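Local coordinates for Dps family protein (Staphylococcus aureus subsp. aureus, PDB 2D5K), which probably oxidises and stores iron inside a hollow twelve-subunit shell, as Dps proteins of the ferritin superfamily do, and is linked to compaction of the nucleoid, at residues N28-V33 and S40-F45. Residues are numbered along the deposited sequence; the frame is centred on the assembly and turned at random.
Sequences NFHWYV and SLHVKF
F45 projects from helix 38-65 as a flat wedge and lodges in the hollow formed by the last turn of helix 5-32 and V33 just beyond it. The CB of F29 rests over one face of that ring, 3.9 Å from its centroid, while V33 meets the ring at its edge, V33 CB 4.0 Å from F45 CE2. The F29 ring leads away from the partner helix and turns its edge to the F45 face, an edge-to-face pair with centroids 5.9 Å apart. V33 in turn is a small bump: its CG2, anti to the backbone N, settles against L41 CD1 at 3.9 Å, the side chains crossing at about a right angle. The two short helical segments run nearly antiparallel, their N-to-C directions 158° apart, as neighbouring helices of the ferritin-like four-helix bundle do. Flanking this apolar wedge, H30 and H42 each carry CG anti to the backbone N, which lays one imidazole over the other in an offset stack, centroids 4.0 Å apart and planes 10° from parallel. H30 ND1 fixes the rotation of its ring by donating in plane to H42 O (2.7 Å, 151° at the hydrogen), reaching that carbonyl from above its plane. H42 CD2 lies 2.9 Å from H30 O, which sits in the H42 ring plane, buried and without a hydrogen-bonding partner. H30 NE2 makes a weak hydrogen bond to D57 of a second subunit, and H42 NE2 bonds to E61 of that second subunit; these carboxylates would tend to favour protonated imidazoles, and the grouping is consistent with the intersubunit ferroxidase centre of Dps proteins.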
ATOM      1  N   ASN B  28      27.696 -15.975  -3.242  1.00 14.25           N
ATOM      2  CA  ASN B  28      28.354 -17.236  -2.917  1.00 13.88           C
ATOM      3  C   ASN B  28      28.021 -17.631  -1.479  1.00 14.63           C
ATOM      4  O   ASN B  28      27.601 -18.761  -1.218  1.00 14.50           O
ATOM      5  CB  ASN B  28      29.870 -17.081  -3.096  1.00 15.94           C
ATOM      6  CG  ASN B  28      30.637 -18.349  -2.766  1.00 17.62           C
ATOM      7  OD1 ASN B  28      30.591 -18.839  -1.639  1.00 17.85           O
ATOM      8  ND2 ASN B  28      31.354 -18.885  -3.755  1.00 20.21           N
ATOM      9  N   PHE B  29      28.192 -16.700  -0.544  1.00 14.53           N
ATOM     10  CA  PHE B  29      27.902 -16.994   0.857  1.00 14.87           C
ATOM     11  C   PHE B  29      26.409 -17.265   1.046  1.00 14.63           C
ATOM     12  O   PHE B  29      26.019 -18.131   1.822  1.00 14.83           O
ATOM     13  CB  PHE B  29      28.368 -15.839   1.753  1.00 15.16           C
ATOM     14  CG  PHE B  29      29.874 -15.708   1.851  1.00 16.36           C
ATOM     15  CD1 PHE B  29      30.715 -16.604   1.188  1.00 16.72           C
ATOM     16  CD2 PHE B  29      30.448 -14.688   2.606  1.00 18.11           C
ATOM     17  CE1 PHE B  29      32.104 -16.485   1.276  1.00 17.51           C
ATOM     18  CE2 PHE B  29      31.836 -14.561   2.701  1.00 18.72           C
ATOM     19  CZ  PHE B  29      32.664 -15.465   2.032  1.00 17.67           C
ATOM     20  N   HIS B  30      25.587 -16.515   0.319  1.00 13.93           N
ATOM     21  CA  HIS B  30      24.133 -16.655   0.354  1.00 14.52           C
ATOM     22  C   HIS B  30      23.739 -18.080  -0.055  1.00 14.70           C
ATOM     23  O   HIS B  30      22.830 -18.676   0.521  1.00 14.64           O
ATOM     24  CB  HIS B  30      23.538 -15.609  -0.608  1.00 15.33           C
ATOM     25  CG  HIS B  30      22.086 -15.795  -0.935  1.00 16.01           C
ATOM     26  ND1 HIS B  30      21.075 -15.569  -0.026  1.00 16.36           N
ATOM     27  CD2 HIS B  30      21.475 -16.081  -2.111  1.00 17.19           C
ATOM     28  CE1 HIS B  30      19.905 -15.700  -0.628  1.00 16.06           C
ATOM     29  NE2 HIS B  30      20.120 -16.011  -1.892  1.00 17.27           N
ATOM     30  N   TRP B  31      24.448 -18.633  -1.037  1.00 13.31           N
ATOM     31  CA  TRP B  31      24.147 -19.973  -1.531  1.00 13.93           C
ATOM     32  C   TRP B  31      24.776 -21.109  -0.737  1.00 15.73           C
ATOM     33  O   TRP B  31      24.136 -22.131  -0.487  1.00 16.03           O
ATOM     34  CB  TRP B  31      24.606 -20.123  -2.990  1.00 13.70           C
ATOM     35  CG  TRP B  31      23.953 -19.173  -3.951  1.00 14.56           C
ATOM     36  CD1 TRP B  31      22.669 -18.715  -3.908  1.00 14.67           C
ATOM     37  CD2 TRP B  31      24.550 -18.589  -5.117  1.00 15.16           C
ATOM     38  NE1 TRP B  31      22.427 -17.877  -4.974  1.00 15.74           N
ATOM     39  CE2 TRP B  31      23.564 -17.784  -5.732  1.00 14.43           C
ATOM     40  CE3 TRP B  31      25.821 -18.669  -5.702  1.00 15.83           C
ATOM     41  CZ2 TRP B  31      23.809 -17.060  -6.906  1.00 16.93           C
ATOM     42  CZ3 TRP B  31      26.068 -17.947  -6.874  1.00 17.17           C
ATOM     43  CH2 TRP B  31      25.062 -17.153  -7.459  1.00 16.59           C
ATOM     44  N   TYR B  32      26.033 -20.925  -0.352  1.00 16.11           N
ATOM     45  CA  TYR B  32      26.782 -21.965   0.342  1.00 15.52           C
ATOM     46  C   TYR B  32      26.757 -22.011   1.863  1.00 17.18           C
ATOM     47  O   TYR B  32      27.304 -22.945   2.455  1.00 16.37           O
ATOM     48  CB  TYR B  32      28.235 -21.920  -0.139  1.00 16.23           C
ATOM     49  CG  TYR B  32      28.418 -22.383  -1.569  1.00 17.15           C
ATOM     50  CD1 TYR B  32      28.304 -23.732  -1.902  1.00 17.76           C
ATOM     51  CD2 TYR B  32      28.709 -21.473  -2.589  1.00 17.65           C
ATOM     52  CE1 TYR B  32      28.481 -24.170  -3.214  1.00 17.28           C
ATOM     53  CE2 TYR B  32      28.887 -21.901  -3.906  1.00 18.50           C
ATOM     54  CZ  TYR B  32      28.773 -23.255  -4.209  1.00 19.11           C
ATOM     55  OH  TYR B  32      28.968 -23.693  -5.501  1.00 18.35           O
ATOM     56  N   VAL B  33      26.138 -21.024   2.504  1.00 15.60           N
ATOM     57  CA  VAL B  33      26.093 -21.013   3.962  1.00 16.11           C
ATOM     58  C   VAL B  33      25.363 -22.245   4.489  1.00 17.89           C
ATOM     59  O   VAL B  33      24.361 -22.682   3.921  1.00 18.32           O
ATOM     60  CB  VAL B  33      25.410 -19.728   4.499  1.00 16.99           C
ATOM     61  CG1 VAL B  33      23.918 -19.740   4.177  1.00 14.87           C
ATOM     62  CG2 VAL B  33      25.644 -19.605   6.004  1.00 16.53           C
ATOM     63  N   SER B  40      18.812 -17.231   9.032  1.00 21.77           N
ATOM     64  CA  SER B  40      19.162 -15.836   9.283  1.00 22.95           C
ATOM     65  C   SER B  40      20.238 -15.320   8.329  1.00 21.51           C
ATOM     66  O   SER B  40      20.086 -14.258   7.723  1.00 21.20           O
ATOM     67  CB  SER B  40      19.647 -15.651  10.725  1.00 24.96           C
ATOM     68  OG  SER B  40      18.592 -15.839  11.650  1.00 32.05           O
ATOM     69  N   LEU B  41      21.325 -16.072   8.191  1.00 18.90           N
ATOM     70  CA  LEU B  41      22.425 -15.653   7.333  1.00 17.32           C
ATOM     71  C   LEU B  41      22.086 -15.658   5.845  1.00 16.84           C
ATOM     72  O   LEU B  41      22.523 -14.779   5.103  1.00 16.96           O
ATOM     73  CB  LEU B  41      23.652 -16.528   7.604  1.00 17.63           C
ATOM     74  CG  LEU B  41      24.187 -16.399   9.035  1.00 17.21           C
ATOM     75  CD1 LEU B  41      25.369 -17.339   9.224  1.00 18.03           C
ATOM     76  CD2 LEU B  41      24.601 -14.954   9.310  1.00 18.43           C
ATOM     77  N   HIS B  42      21.306 -16.642   5.413  1.00 16.59           N
ATOM     78  CA  HIS B  42      20.906 -16.736   4.012  1.00 17.53           C
ATOM     79  C   HIS B  42      20.241 -15.414   3.621  1.00 18.34           C
ATOM     80  O   HIS B  42      20.536 -14.840   2.570  1.00 17.46           O
ATOM     81  CB  HIS B  42      19.936 -17.916   3.831  1.00 18.94           C
ATOM     82  CG  HIS B  42      19.408 -18.070   2.439  1.00 19.00           C
ATOM     83  ND1 HIS B  42      18.076 -17.897   2.127  1.00 20.32           N
ATOM     84  CD2 HIS B  42      20.027 -18.398   1.281  1.00 18.66           C
ATOM     85  CE1 HIS B  42      17.898 -18.113   0.835  1.00 18.43           C
ATOM     86  NE2 HIS B  42      19.065 -18.419   0.300  1.00 19.61           N
ATOM     87  N   VAL B  43      19.362 -14.923   4.490  1.00 17.86           N
ATOM     88  CA  VAL B  43      18.667 -13.669   4.242  1.00 18.61           C
ATOM     89  C   VAL B  43      19.586 -12.462   4.399  1.00 17.91           C
ATOM     90  O   VAL B  43      19.597 -11.573   3.551  1.00 17.85           O
ATOM     91  CB  VAL B  43      17.463 -13.501   5.194  1.00 20.94           C
ATOM     92  CG1 VAL B  43      16.850 -12.118   5.020  1.00 24.43           C
ATOM     93  CG2 VAL B  43      16.429 -14.573   4.902  1.00 22.99           C
ATOM     94  N   LYS B  44      20.362 -12.430   5.478  1.00 17.25           N
ATOM     95  CA  LYS B  44      21.265 -11.307   5.716  1.00 16.60           C
ATOM     96  C   LYS B  44      22.226 -11.082   4.550  1.00 16.43           C
ATOM     97  O   LYS B  44      22.488  -9.942   4.168  1.00 15.76           O
ATOM     98  CB  LYS B  44      22.067 -11.520   7.008  1.00 19.61           C
ATOM     99  CG  LYS B  44      22.955 -10.332   7.363  1.00 25.34           C
ATOM    100  CD  LYS B  44      22.119  -9.063   7.518  1.00 29.93           C
ATOM    101  CE  LYS B  44      22.979  -7.801   7.510  1.00 34.54           C
ATOM    102  NZ  LYS B  44      23.875  -7.671   8.698  1.00 37.53           N
ATOM    103  N   PHE B  45      22.755 -12.161   3.983  1.00 16.93           N
ATOM    104  CA  PHE B  45      23.678 -12.016   2.864  1.00 16.39           C
ATOM    105  C   PHE B  45      22.987 -11.412   1.644  1.00 16.01           C
ATOM    106  O   PHE B  45      23.618 -10.698   0.864  1.00 15.67           O
ATOM    107  CB  PHE B  45      24.321 -13.363   2.506  1.00 16.70           C
ATOM    108  CG  PHE B  45      25.238 -13.901   3.578  1.00 18.80           C
ATOM    109  CD1 PHE B  45      25.983 -13.036   4.376  1.00 20.04           C
ATOM    110  CD2 PHE B  45      25.362 -15.270   3.782  1.00 18.59           C
ATOM    111  CE1 PHE B  45      26.839 -13.530   5.363  1.00 19.94           C
ATOM    112  CE2 PHE B  45      26.215 -15.772   4.764  1.00 18.00           C
ATOM    113  CZ  PHE B  45      26.953 -14.899   5.555  1.00 18.55           C
TER